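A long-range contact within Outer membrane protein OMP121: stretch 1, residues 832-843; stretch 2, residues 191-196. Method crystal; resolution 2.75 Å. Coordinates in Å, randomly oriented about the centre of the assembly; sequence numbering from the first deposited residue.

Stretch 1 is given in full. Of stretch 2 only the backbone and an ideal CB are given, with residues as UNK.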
# COMPACT_ATOMS: atom_id res chain seq x y z
N ARG B 832 -32.11 2.10 -5.42
CA ARG B 832 -31.67 3.36 -4.82
C ARG B 832 -31.99 4.55 -5.71
O ARG B 832 -31.96 5.68 -5.23
CB ARG B 832 -30.16 3.32 -4.51
CG ARG B 832 -29.68 4.36 -3.50
CD ARG B 832 -28.18 4.62 -3.54
NE ARG B 832 -27.80 5.62 -2.54
CZ ARG B 832 -27.62 6.91 -2.80
NH1 ARG B 832 -27.75 7.37 -4.01
NH2 ARG B 832 -27.32 7.75 -1.83
N THR B 833 -32.31 4.32 -6.98
CA THR B 833 -32.69 5.41 -7.86
C THR B 833 -34.05 5.98 -7.49
O THR B 833 -34.27 7.19 -7.57
CB THR B 833 -32.69 4.95 -9.30
OG1 THR B 833 -31.45 4.29 -9.59
CG2 THR B 833 -32.83 6.11 -10.21
N LYS B 834 -34.97 5.11 -7.08
CA LYS B 834 -36.21 5.60 -6.51
C LYS B 834 -35.96 6.20 -5.13
O LYS B 834 -36.51 7.25 -4.80
CB LYS B 834 -37.23 4.46 -6.44
CG LYS B 834 -38.62 4.88 -6.05
CD LYS B 834 -39.47 3.68 -5.68
CE LYS B 834 -40.88 4.10 -5.36
NZ LYS B 834 -41.72 2.93 -5.02
N ASP B 835 -35.10 5.56 -4.34
CA ASP B 835 -34.76 6.06 -3.02
C ASP B 835 -34.30 7.51 -3.07
O ASP B 835 -34.84 8.37 -2.37
CB ASP B 835 -33.67 5.18 -2.41
CG ASP B 835 -33.78 5.07 -0.91
OD1 ASP B 835 -34.28 6.02 -0.28
OD2 ASP B 835 -33.37 4.03 -0.38
N ILE B 836 -33.28 7.79 -3.88
CA ILE B 836 -32.69 9.12 -3.87
C ILE B 836 -33.65 10.14 -4.45
O ILE B 836 -33.60 11.32 -4.09
CB ILE B 836 -31.36 9.11 -4.62
CG1 ILE B 836 -30.64 10.43 -4.43
CG2 ILE B 836 -31.59 8.87 -6.08
CD1 ILE B 836 -30.40 10.74 -3.01
N ASN B 837 -34.55 9.71 -5.33
CA ASN B 837 -35.44 10.66 -5.98
C ASN B 837 -36.68 10.94 -5.17
O ASN B 837 -37.25 12.02 -5.27
CB ASN B 837 -35.82 10.15 -7.36
CG ASN B 837 -34.72 10.33 -8.33
OD1 ASN B 837 -34.46 11.42 -8.81
ND2 ASN B 837 -34.03 9.25 -8.61
N TYR B 838 -37.11 9.98 -4.37
CA TYR B 838 -38.05 10.30 -3.31
C TYR B 838 -37.42 11.27 -2.31
O TYR B 838 -37.95 12.37 -2.09
CB TYR B 838 -38.52 9.02 -2.63
CG TYR B 838 -39.76 8.45 -3.27
CD1 TYR B 838 -39.87 8.35 -4.66
CD2 TYR B 838 -40.82 8.01 -2.50
CE1 TYR B 838 -41.00 7.83 -5.25
CE2 TYR B 838 -41.93 7.49 -3.07
CZ TYR B 838 -42.03 7.40 -4.45
OH TYR B 838 -43.16 6.88 -5.02
N PHE B 839 -36.27 10.90 -1.73
CA PHE B 839 -35.66 11.73 -0.70
C PHE B 839 -35.40 13.15 -1.19
O PHE B 839 -35.59 14.12 -0.45
CB PHE B 839 -34.35 11.12 -0.22
CG PHE B 839 -33.50 12.07 0.57
CD1 PHE B 839 -33.76 12.32 1.91
CD2 PHE B 839 -32.43 12.71 -0.01
CE1 PHE B 839 -32.98 13.18 2.64
CE2 PHE B 839 -31.66 13.58 0.71
CZ PHE B 839 -31.93 13.82 2.04
N THR B 840 -34.96 13.28 -2.42
CA THR B 840 -34.54 14.58 -2.90
C THR B 840 -35.69 15.41 -3.44
O THR B 840 -35.46 16.56 -3.84
CB THR B 840 -33.50 14.38 -3.98
OG1 THR B 840 -32.80 15.61 -4.16
CG2 THR B 840 -34.15 14.01 -5.24
N GLY B 841 -36.91 14.88 -3.44
CA GLY B 841 -38.06 15.64 -3.88
C GLY B 841 -38.16 15.82 -5.36
O GLY B 841 -38.75 16.79 -5.83
N ASN B 842 -37.58 14.91 -6.13
CA ASN B 842 -37.54 15.06 -7.57
C ASN B 842 -38.45 14.11 -8.32
O ASN B 842 -38.82 14.42 -9.45
CB ASN B 842 -36.10 14.86 -8.08
CG ASN B 842 -35.24 16.06 -7.85
OD1 ASN B 842 -35.73 17.16 -7.66
ND2 ASN B 842 -33.94 15.85 -7.86
N ALA B 843 -38.82 12.98 -7.74
CA ALA B 843 -39.73 12.08 -8.42
C ALA B 843 -41.13 12.68 -8.49
O ALA B 843 -41.56 13.41 -7.59
CB ALA B 843 -39.77 10.73 -7.72
N UNK B 191 -34.57 7.59 -17.86
CA UNK B 191 -34.27 8.30 -16.64
C UNK B 191 -35.54 8.37 -15.81
O UNK B 191 -36.64 8.20 -16.34
CB UNK B 191 -33.71 9.70 -16.93
N UNK B 192 -35.43 8.60 -14.51
CA UNK B 192 -36.65 8.65 -13.69
C UNK B 192 -37.52 9.81 -14.11
O UNK B 192 -37.05 10.87 -14.50
CB UNK B 192 -36.31 8.77 -12.20
N UNK B 193 -38.82 9.59 -14.05
CA UNK B 193 -39.74 10.66 -14.38
C UNK B 193 -39.81 11.63 -13.22
O UNK B 193 -40.05 11.24 -12.08
CB UNK B 193 -41.13 10.11 -14.72
N UNK B 194 -39.60 12.90 -13.52
CA UNK B 194 -39.41 13.93 -12.52
C UNK B 194 -40.65 14.77 -12.36
O UNK B 194 -41.49 14.85 -13.25
CB UNK B 194 -38.22 14.82 -12.88
N UNK B 195 -40.74 15.41 -11.21
CA UNK B 195 -41.69 16.47 -10.98
C UNK B 195 -41.07 17.77 -11.46
O UNK B 195 -39.89 18.02 -11.24
CB UNK B 195 -42.09 16.55 -9.51
N UNK B 196 -41.83 18.59 -12.15
CA UNK B 196 -41.35 19.90 -12.56
C UNK B 196 -42.22 21.01 -11.98
O UNK B 196 -42.37 22.07 -12.58
CB UNK B 196 -41.31 20.00 -14.09

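Stretch 2 runs in a largely extended path along the flank of the helix of stretch 1, from Thr 833 and Asn 837 to the turn that follows it, where the chain leaves helical geometry at Gly 841 and continues through Asn 842 to Ala 843. Its six positions differ sharply in what they meet.

Position 191 lies at the margin. Its CA-to-CB bond points sideways and no atom of stretch 1 comes within 5.5 Å of the ideal CB, so the contact sets almost no preference. The residue is Leu 191, whose CD2 is no nearer than 7.5 Å to Thr 833 CG2.

At position 192 the CB points toward the helix, 4.3 Å from Asn 837 ND2 and 4.8 Å from Thr 833 CG2. The space left is shallow and bounded by a methyl group and an amide. One hydrogen of Asn 837 ND2 is taken by a very short hydrogen bond, 2.3 Å, to Thr 833 O. A small acceptor such as serine might suit, as would a compact apolar residue such as alanine, valine or proline, and the phi of -64° with a psi of 144° is compatible with proline. The residue is Pro 192. Its CG packs 3.6 Å from Thr 833 CG2 and 3.9 Å from Asn 837 ND2, so the ring lies against two residues one helical turn apart.

Position 193 turns its CB away, with nothing of stretch 1 within 5.5 Å; polar, charged or long side chains are all possible. Glu 193 occupies it, both carboxylate oxygens hydrogen-bonded elsewhere in the structure. What meets stretch 1 is backbone: Glu 193 O lies 3.8 Å from Ala 843 CA.

Position 194 is the closest in register, its CA 4.5 Å from that of Ala 843, the two backbones forming a single beta bridge. The CB points sideways and sits 3.5 Å from Asn 842 O, while the side chains of Asn 837 and Asn 842 lie within reach of a longer group. An aromatic or long aliphatic residue could span this distance, and one carrying a donor could address Asn 837 OD1. The residue is Phe 194, with chi1 in m. Its ring presents an edge to Asn 837 OD1, 3.6 Å from CE1, and CD1 comes within 4.0 Å of Asn 842 CB. Phe 194 CA also makes a CA-H...O contact of 3.2 Å with Asn 842 O.

That same carbonyl anchors position 195, for any residue but proline: the backbone N donates a nearly straight hydrogen bond of 2.8 Å, angle 166°, to Asn 842 O. The CB points toward stretch 1, 3.7 Å from Ala 843 O and 5.0 Å from Gly 841 O. With carbonyl oxygens clustered here, a side chain carrying a donor, such as glutamine, lysine or arginine, would be favoured over an acidic one. The residue is Gln 195; its NE2 lies 2.6 Å from Gly 841 O, and chi1 and chi2 both lie between rotamer wells.

Position 196 points away into space free of stretch 1, leaving the choice wide. Asn 196 takes it, its side chain out of contact with stretch 1.

Stretch 2, residues 191-196: LPEFQN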
# COMPACT_ATOMS: atom_id res chain seq x y z
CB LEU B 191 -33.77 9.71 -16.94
CG LEU B 191 -32.43 9.81 -17.67
CD1 LEU B 191 -32.18 11.22 -18.13
CD2 LEU B 191 -31.31 9.35 -16.79
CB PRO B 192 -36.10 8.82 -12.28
CG PRO B 192 -34.74 8.27 -12.34
CD PRO B 192 -34.23 8.67 -13.66
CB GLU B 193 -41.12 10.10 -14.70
CG GLU B 193 -42.13 11.16 -15.04
CD GLU B 193 -43.48 10.59 -15.27
OE1 GLU B 193 -43.64 9.37 -15.14
OE2 GLU B 193 -44.39 11.38 -15.58
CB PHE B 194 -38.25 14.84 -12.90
CG PHE B 194 -36.96 14.13 -13.01
CD1 PHE B 194 -36.39 13.55 -11.89
CD2 PHE B 194 -36.31 14.04 -14.21
CE1 PHE B 194 -35.20 12.89 -11.98
CE2 PHE B 194 -35.11 13.39 -14.31
CZ PHE B 194 -34.56 12.81 -13.19
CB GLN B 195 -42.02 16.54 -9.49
CG GLN B 195 -42.26 17.93 -8.95
CD GLN B 195 -41.03 18.55 -8.37
OE1 GLN B 195 -40.83 19.74 -8.48
NE2 GLN B 195 -40.19 17.74 -7.75
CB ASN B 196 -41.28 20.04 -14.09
CG ASN B 196 -40.20 19.17 -14.72
OD1 ASN B 196 -39.01 19.44 -14.59
ND2 ASN B 196 -40.62 18.14 -15.44
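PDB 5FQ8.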